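Local structure of protein toll (Drosophila melanogaster, 4LXR) at residues L233-V244 and P258-H267. The protein is the ectodomain of a Toll-like receptor that binds cleaved, active spaetzle, triggering signalling for dorsal-ventral embryonic polarity and antifungal defence. Residues are numbered along the deposited sequence; the frame is centred on the assembly and turned at random.
Sequences LPHDVFAHLTNV and PQGLFDHNKH. With NAG (2-acetamido-2-deoxy-beta-D-glucopyranose), chain J.
Asn265 gives both amide hydrogens of ND2 to two carbonyls of successive turns in 233-244: ND2 lies 2.9 Å from Phe238 O and 2.9 Å from Leu241 O. Both acceptors sit in its amide plane, so the two N-H groups can be used at once. Each carbonyl also accepts a turn bond, from Leu241 N and Val244 N respectively, and ND2 comes to the opposite face of each. With CG anti to the carbonyl carbon (chi1 -43°), the buried amide reaches across; Val244 CG1 packs 3.6 Å from ND2. Replacing it by alanine would remove the amide, and both carbonyls are likely to lose their cross-repeat donor, with a gap beside Val244.

Water extends the polar seam. One molecule accepts from Phe238 N and lies within bonding distance of His235 O and Leu261 O; another joins Thr242 O and Val244 O to His267 N. At the margin, Asn243 carries the N-linked sugar, its ND2 also bonding Thr218 O, while the sugar O6 and Thr242 OG1 share a hydrogen bond in which either may donate.

Toward the core, Leu261, its CG anti to the backbone N (chi1 -172°), sets CD1 3.9 Å from Val237 CG1 and 4.1 Å from Phe238 CE2. Phe238 and Phe262 run alongside each other, their rings directed alike. Gly260 suits its turn because a beta carbon would collide with Gln259 O.

With no strand pairing here, a buried side-chain amide, bridging waters and packed apolar side chains hold neighbouring leucine-rich repeats together.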
ATOM      1  N   LEU A 233     -32.382   3.922 -26.131  1.00 29.98           N
ATOM      2  CA  LEU A 233     -32.968   5.247 -25.962  1.00 32.09           C
ATOM      3  C   LEU A 233     -33.242   5.823 -27.337  1.00 31.35           C
ATOM      4  O   LEU A 233     -32.411   5.687 -28.238  1.00 30.29           O
ATOM      5  CB  LEU A 233     -32.020   6.176 -25.185  1.00 27.17           C
ATOM      6  CG  LEU A 233     -32.008   6.085 -23.659  1.00 26.36           C
ATOM      7  CD1 LEU A 233     -30.990   7.045 -23.107  1.00 24.35           C
ATOM      8  CD2 LEU A 233     -33.371   6.377 -23.056  1.00 28.45           C
ATOM      9  N   PRO A 234     -34.411   6.465 -27.513  1.00 35.74           N
ATOM     10  CA  PRO A 234     -34.627   7.172 -28.783  1.00 37.22           C
ATOM     11  C   PRO A 234     -33.624   8.323 -28.896  1.00 32.98           C
ATOM     12  O   PRO A 234     -33.238   8.886 -27.870  1.00 27.54           O
ATOM     13  CB  PRO A 234     -36.064   7.717 -28.662  1.00 33.09           C
ATOM     14  CG  PRO A 234     -36.667   7.036 -27.454  1.00 34.17           C
ATOM     15  CD  PRO A 234     -35.505   6.685 -26.554  1.00 35.74           C
ATOM     16  N   HIS A 235     -33.221   8.669 -30.113  1.00 38.50           N
ATOM     17  CA  HIS A 235     -32.194   9.681 -30.333  1.00 36.70           C
ATOM     18  C   HIS A 235     -32.571  11.077 -29.824  1.00 41.86           C
ATOM     19  O   HIS A 235     -31.700  11.914 -29.571  1.00 40.80           O
ATOM     20  CB  HIS A 235     -31.863   9.760 -31.820  1.00 32.32           C
ATOM     21  CG  HIS A 235     -32.856  10.547 -32.622  1.00 45.04           C
ATOM     22  ND1 HIS A 235     -32.787  11.918 -32.753  1.00 49.31           N
ATOM     23  CD2 HIS A 235     -33.931  10.154 -33.349  1.00 42.16           C
ATOM     24  CE1 HIS A 235     -33.780  12.336 -33.521  1.00 50.17           C
ATOM     25  NE2 HIS A 235     -34.491  11.286 -33.891  1.00 42.03           N
ATOM     26  N   ASP A 236     -33.867  11.332 -29.691  1.00 37.23           N
ATOM     27  CA  ASP A 236     -34.329  12.641 -29.259  1.00 32.92           C
ATOM     28  C   ASP A 236     -34.889  12.659 -27.832  1.00 29.18           C
ATOM     29  O   ASP A 236     -35.586  13.603 -27.462  1.00 32.32           O
ATOM     30  CB  ASP A 236     -35.373  13.199 -30.260  1.00 34.55           C
ATOM     31  CG  ASP A 236     -36.604  12.302 -30.403  1.00 39.29           C
ATOM     32  OD1 ASP A 236     -36.745  11.320 -29.643  1.00 33.31           O
ATOM     33  OD2 ASP A 236     -37.450  12.590 -31.277  1.00 47.49           O
ATOM     34  N   VAL A 237     -34.582  11.632 -27.033  1.00 30.67           N
ATOM     35  CA  VAL A 237     -35.129  11.532 -25.678  1.00 31.26           C
ATOM     36  C   VAL A 237     -34.837  12.753 -24.803  1.00 33.23           C
ATOM     37  O   VAL A 237     -35.634  13.096 -23.924  1.00 31.96           O
ATOM     38  CB  VAL A 237     -34.646  10.258 -24.925  1.00 27.08           C
ATOM     39  CG1 VAL A 237     -33.125  10.274 -24.701  1.00 22.30           C
ATOM     40  CG2 VAL A 237     -35.387  10.117 -23.577  1.00 24.29           C
ATOM     41  N   PHE A 238     -33.702  13.407 -25.049  1.00 31.59           N
ATOM     42  CA  PHE A 238     -33.259  14.522 -24.209  1.00 26.83           C
ATOM     43  C   PHE A 238     -33.445  15.878 -24.909  1.00 30.65           C
ATOM     44  O   PHE A 238     -32.933  16.896 -24.447  1.00 32.02           O
ATOM     45  CB  PHE A 238     -31.770  14.348 -23.836  1.00 22.70           C
ATOM     46  CG  PHE A 238     -31.454  13.069 -23.081  1.00 24.23           C
ATOM     47  CD1 PHE A 238     -32.174  12.708 -21.954  1.00 27.25           C
ATOM     48  CD2 PHE A 238     -30.418  12.243 -23.497  1.00 28.87           C
ATOM     49  CE1 PHE A 238     -31.862  11.539 -21.247  1.00 25.70           C
ATOM     50  CE2 PHE A 238     -30.108  11.063 -22.812  1.00 24.83           C
ATOM     51  CZ  PHE A 238     -30.836  10.710 -21.690  1.00 26.16           C
ATOM     52  N   ALA A 239     -34.169  15.891 -26.026  1.00 34.02           N
ATOM     53  CA  ALA A 239     -34.325  17.111 -26.822  1.00 31.73           C
ATOM     54  C   ALA A 239     -34.780  18.338 -26.039  1.00 29.26           C
ATOM     55  O   ALA A 239     -34.375  19.455 -26.346  1.00 30.00           O
ATOM     56  CB  ALA A 239     -35.251  16.873 -27.993  1.00 34.76           C
ATOM     57  N   HIS A 240     -35.631  18.141 -25.040  1.00 26.10           N
ATOM     58  CA  HIS A 240     -36.165  19.284 -24.301  1.00 32.04           C
ATOM     59  C   HIS A 240     -35.257  19.746 -23.157  1.00 32.12           C
ATOM     60  O   HIS A 240     -35.442  20.832 -22.619  1.00 31.01           O
ATOM     61  CB  HIS A 240     -37.563  18.964 -23.767  1.00 34.16           C
ATOM     62  CG  HIS A 240     -38.614  18.932 -24.829  1.00 41.10           C
ATOM     63  ND1 HIS A 240     -39.641  18.015 -24.833  1.00 50.35           N
ATOM     64  CD2 HIS A 240     -38.801  19.714 -25.916  1.00 41.14           C
ATOM     65  CE1 HIS A 240     -40.416  18.231 -25.882  1.00 49.86           C
ATOM     66  NE2 HIS A 240     -39.926  19.255 -26.556  1.00 41.08           N
ATOM     67  N   LEU A 241     -34.288  18.914 -22.787  1.00 26.71           N
ATOM     68  CA  LEU A 241     -33.357  19.246 -21.709  1.00 25.39           C
ATOM     69  C   LEU A 241     -32.228  20.113 -22.244  1.00 32.39           C
ATOM     70  O   LEU A 241     -31.072  19.714 -22.192  1.00 32.49           O
ATOM     71  CB  LEU A 241     -32.784  17.967 -21.089  1.00 20.92           C
ATOM     72  CG  LEU A 241     -33.805  17.051 -20.417  1.00 25.56           C
ATOM     73  CD1 LEU A 241     -33.208  15.695 -20.037  1.00 23.51           C
ATOM     74  CD2 LEU A 241     -34.395  17.726 -19.188  1.00 23.87           C
ATOM     75  N   THR A 242     -32.559  21.294 -22.759  1.00 35.18           N
ATOM     76  CA  THR A 242     -31.575  22.103 -23.470  1.00 39.16           C
ATOM     77  C   THR A 242     -30.493  22.696 -22.576  1.00 32.20           C
ATOM     78  O   THR A 242     -29.411  23.029 -23.057  1.00 33.05           O
ATOM     79  CB  THR A 242     -32.233  23.227 -24.291  1.00 40.89           C
ATOM     80  OG1 THR A 242     -33.085  24.001 -23.439  1.00 42.10           O
ATOM     81  CG2 THR A 242     -33.054  22.633 -25.427  1.00 38.70           C
ATOM     82  N   ASN A 243     -30.780  22.832 -21.287  1.00 32.75           N
ATOM     83  CA  ASN A 243     -29.806  23.380 -20.351  1.00 34.35           C
ATOM     84  C   ASN A 243     -29.096  22.330 -19.483  1.00 26.91           C
ATOM     85  O   ASN A 243     -28.338  22.674 -18.570  1.00 26.14           O
ATOM     86  CB  ASN A 243     -30.471  24.444 -19.469  1.00 38.97           C
ATOM     87  CG  ASN A 243     -30.827  25.702 -20.245  1.00 42.05           C
ATOM     88  OD1 ASN A 243     -30.059  26.147 -21.094  1.00 45.49           O
ATOM     89  ND2 ASN A 243     -31.999  26.269 -19.964  1.00 60.00           N
ATOM     90  N   VAL A 244     -29.345  21.053 -19.752  1.00 24.25           N
ATOM     91  CA  VAL A 244     -28.749  20.000 -18.929  1.00 25.84           C
ATOM     92  C   VAL A 244     -27.208  20.014 -19.015  1.00 22.53           C
ATOM     93  O   VAL A 244     -26.634  20.212 -20.082  1.00 27.45           O
ATOM     94  CB  VAL A 244     -29.335  18.605 -19.255  1.00 26.32           C
ATOM     95  CG1 VAL A 244     -28.819  18.063 -20.613  1.00 21.51           C
ATOM     96  CG2 VAL A 244     -29.038  17.638 -18.130  1.00 19.16           C
ATOM     97  N   PRO A 258     -27.854   5.689 -30.108  1.00 35.37           N
ATOM     98  CA  PRO A 258     -28.072   6.272 -31.437  1.00 33.69           C
ATOM     99  C   PRO A 258     -27.207   7.509 -31.653  1.00 36.99           C
ATOM    100  O   PRO A 258     -26.874   8.207 -30.697  1.00 33.27           O
ATOM    101  CB  PRO A 258     -29.555   6.640 -31.424  1.00 34.62           C
ATOM    102  CG  PRO A 258     -29.845   6.924 -29.978  1.00 38.06           C
ATOM    103  CD  PRO A 258     -28.953   5.994 -29.177  1.00 34.49           C
ATOM    104  N   GLN A 259     -26.824   7.745 -32.904  1.00 35.66           N
ATOM    105  CA  GLN A 259     -26.097   8.949 -33.266  1.00 38.69           C
ATOM    106  C   GLN A 259     -26.987  10.150 -32.984  1.00 46.90           C
ATOM    107  O   GLN A 259     -28.193  10.098 -33.231  1.00 48.62           O
ATOM    108  CB  GLN A 259     -25.725   8.920 -34.749  1.00 37.23           C
ATOM    109  CG  GLN A 259     -24.899  10.118 -35.193  1.00 43.90           C
ATOM    110  CD  GLN A 259     -24.393   9.979 -36.615  1.00 58.48           C
ATOM    111  OE1 GLN A 259     -24.653   8.977 -37.277  1.00 62.20           O
ATOM    112  NE2 GLN A 259     -23.668  10.986 -37.091  1.00 60.35           N
ATOM    113  N   GLY A 260     -26.398  11.228 -32.473  1.00 44.39           N
ATOM    114  CA  GLY A 260     -27.147  12.448 -32.220  1.00 43.29           C
ATOM    115  C   GLY A 260     -27.881  12.489 -30.886  1.00 38.10           C
ATOM    116  O   GLY A 260     -28.691  13.385 -30.658  1.00 38.27           O
ATOM    117  N   LEU A 261     -27.601  11.526 -30.007  1.00 29.63           N
ATOM    118  CA  LEU A 261     -28.220  11.486 -28.672  1.00 34.12           C
ATOM    119  C   LEU A 261     -28.065  12.779 -27.855  1.00 33.67           C
ATOM    120  O   LEU A 261     -28.924  13.091 -27.027  1.00 30.44           O
ATOM    121  CB  LEU A 261     -27.693  10.290 -27.859  1.00 33.29           C
ATOM    122  CG  LEU A 261     -28.369   9.981 -26.512  1.00 25.01           C
ATOM    123  CD1 LEU A 261     -29.844   9.698 -26.688  1.00 23.26           C
ATOM    124  CD2 LEU A 261     -27.676   8.804 -25.799  1.00 25.20           C
ATOM    125  N   PHE A 262     -26.980  13.527 -28.065  1.00 35.97           N
ATOM    126  CA  PHE A 262     -26.782  14.767 -27.303  1.00 34.14           C
ATOM    127  C   PHE A 262     -26.772  16.034 -28.145  1.00 39.42           C
ATOM    128  O   PHE A 262     -26.342  17.083 -27.673  1.00 34.33           O
ATOM    129  CB  PHE A 262     -25.506  14.708 -26.454  1.00 36.08           C
ATOM    130  CG  PHE A 262     -25.427  13.502 -25.570  1.00 27.12           C
ATOM    131  CD1 PHE A 262     -26.384  13.279 -24.597  1.00 28.88           C
ATOM    132  CD2 PHE A 262     -24.406  12.585 -25.721  1.00 29.96           C
ATOM    133  CE1 PHE A 262     -26.326  12.160 -23.794  1.00 28.93           C
ATOM    134  CE2 PHE A 262     -24.336  11.465 -24.920  1.00 27.76           C
ATOM    135  CZ  PHE A 262     -25.302  11.250 -23.953  1.00 28.42           C
ATOM    136  N   ASP A 263     -27.261  15.942 -29.379  1.00 39.40           N
ATOM    137  CA  ASP A 263     -27.210  17.066 -30.312  1.00 39.80           C
ATOM    138  C   ASP A 263     -27.937  18.316 -29.829  1.00 39.37           C
ATOM    139  O   ASP A 263     -27.560  19.417 -30.185  1.00 41.37           O
ATOM    140  CB  ASP A 263     -27.757  16.657 -31.684  1.00 44.49           C
ATOM    141  CG  ASP A 263     -26.728  15.945 -32.531  1.00 43.80           C
ATOM    142  OD1 ASP A 263     -25.726  15.440 -31.962  1.00 39.44           O
ATOM    143  OD2 ASP A 263     -26.927  15.888 -33.764  1.00 51.10           O
ATOM    144  N   HIS A 264     -28.978  18.147 -29.024  1.00 38.35           N
ATOM    145  CA  HIS A 264     -29.718  19.299 -28.506  1.00 38.34           C
ATOM    146  C   HIS A 264     -29.297  19.701 -27.098  1.00 34.08           C
ATOM    147  O   HIS A 264     -29.867  20.621 -26.509  1.00 39.22           O
ATOM    148  CB  HIS A 264     -31.223  19.033 -28.556  1.00 45.62           C
ATOM    149  CG  HIS A 264     -31.744  18.845 -29.944  1.00 55.47           C
ATOM    150  ND1 HIS A 264     -32.152  17.619 -30.426  1.00 59.81           N
ATOM    151  CD2 HIS A 264     -31.890  19.720 -30.965  1.00 60.57           C
ATOM    152  CE1 HIS A 264     -32.545  17.754 -31.681  1.00 66.46           C
ATOM    153  NE2 HIS A 264     -32.392  19.019 -32.033  1.00 65.83           N
ATOM    154  N   ASN A 265     -28.288  19.018 -26.565  1.00 26.17           N
ATOM    155  CA  ASN A 265     -27.794  19.302 -25.229  1.00 33.54           C
ATOM    156  C   ASN A 265     -26.386  19.894 -25.283  1.00 40.50           C
ATOM    157  O   ASN A 265     -25.394  19.202 -24.995  1.00 32.98           O
ATOM    158  CB  ASN A 265     -27.800  18.025 -24.396  1.00 33.59           C
ATOM    159  CG  ASN A 265     -29.058  17.212 -24.598  1.00 37.07           C
ATOM    160  OD1 ASN A 265     -29.067  16.249 -25.357  1.00 39.27           O
ATOM    161  ND2 ASN A 265     -30.139  17.611 -23.930  1.00 34.24           N
ATOM    162  N   LYS A 266     -26.315  21.173 -25.647  1.00 31.94           N
ATOM    163  CA  LYS A 266     -25.052  21.864 -25.933  1.00 30.40           C
ATOM    164  C   LYS A 266     -24.451  22.587 -24.724  1.00 33.27           C
ATOM    165  O   LYS A 266     -23.585  23.452 -24.867  1.00 31.65           O
ATOM    166  CB  LYS A 266     -25.261  22.873 -27.071  1.00 32.48           C
ATOM    167  CG  LYS A 266     -25.429  22.229 -28.432  1.00 38.19           C
ATOM    168  CD  LYS A 266     -24.247  21.297 -28.739  1.00 38.11           C
ATOM    169  CE  LYS A 266     -24.288  20.844 -30.193  1.00 44.97           C
ATOM    170  NZ  LYS A 266     -23.466  19.630 -30.397  1.00 52.25           N
ATOM    171  N   HIS A 267     -24.928  22.248 -23.539  1.00 33.46           N
ATOM    172  CA  HIS A 267     -24.368  22.790 -22.321  1.00 34.30           C
ATOM    173  C   HIS A 267     -23.811  21.672 -21.465  1.00 30.01           C
ATOM    174  O   HIS A 267     -23.462  21.892 -20.305  1.00 32.10           O
ATOM    175  CB  HIS A 267     -25.420  23.606 -21.563  1.00 33.97           C
ATOM    176  CG  HIS A 267     -25.743  24.901 -22.234  1.00 37.34           C
ATOM    177  ND1 HIS A 267     -24.825  25.924 -22.334  1.00 35.90           N
ATOM    178  CD2 HIS A 267     -26.855  25.327 -22.880  1.00 26.20           C
ATOM    179  CE1 HIS A 267     -25.364  26.934 -22.994  1.00 38.31           C
ATOM    180  NE2 HIS A 267     -26.594  26.597 -23.337  1.00 38.44           N
TER
HETATM  181  C1  NAG J2013     -32.335  27.334 -20.880  1.00 53.93           C
HETATM  182  C2  NAG J2013     -31.644  28.692 -20.827  1.00 68.77           C
HETATM  183  C3  NAG J2013     -32.413  29.711 -21.655  1.00 71.40           C
HETATM  184  C4  NAG J2013     -32.516  29.206 -23.089  1.00 76.88           C
HETATM  185  C5  NAG J2013     -33.180  27.829 -23.106  1.00 69.51           C
HETATM  186  C6  NAG J2013     -33.230  27.215 -24.485  1.00 68.77           C
HETATM  187  C7  NAG J2013     -30.250  29.318 -18.927  1.00 83.72           C
HETATM  188  C8  NAG J2013     -30.211  29.784 -17.505  1.00 83.14           C
HETATM  189  N2  NAG J2013     -31.464  29.150 -19.457  1.00 75.51           N
HETATM  190  O3  NAG J2013     -31.742  30.965 -21.616  1.00 69.52           O
HETATM  191  O4  NAG J2013     -33.249  30.113 -23.907  1.00 83.75           O
HETATM  192  O5  NAG J2013     -32.459  26.910 -22.265  1.00 59.39           O
HETATM  193  O6  NAG J2013     -34.319  26.311 -24.608  1.00 66.32           O
HETATM  194  O7  NAG J2013     -29.224  29.104 -19.569  1.00 86.45           O
HETATM  195  O   HOH W   1     -31.728  13.153 -27.040  1.00 31.97           O
HETATM  196  O   HOH W   2     -31.289  14.113 -32.005  1.00 54.07           O
HETATM  197  O   HOH W   3     -27.371  21.129 -22.698  1.00 29.62           O
HETATM  198  O   HOH W   4     -28.445  23.251 -25.732  1.00 35.86           O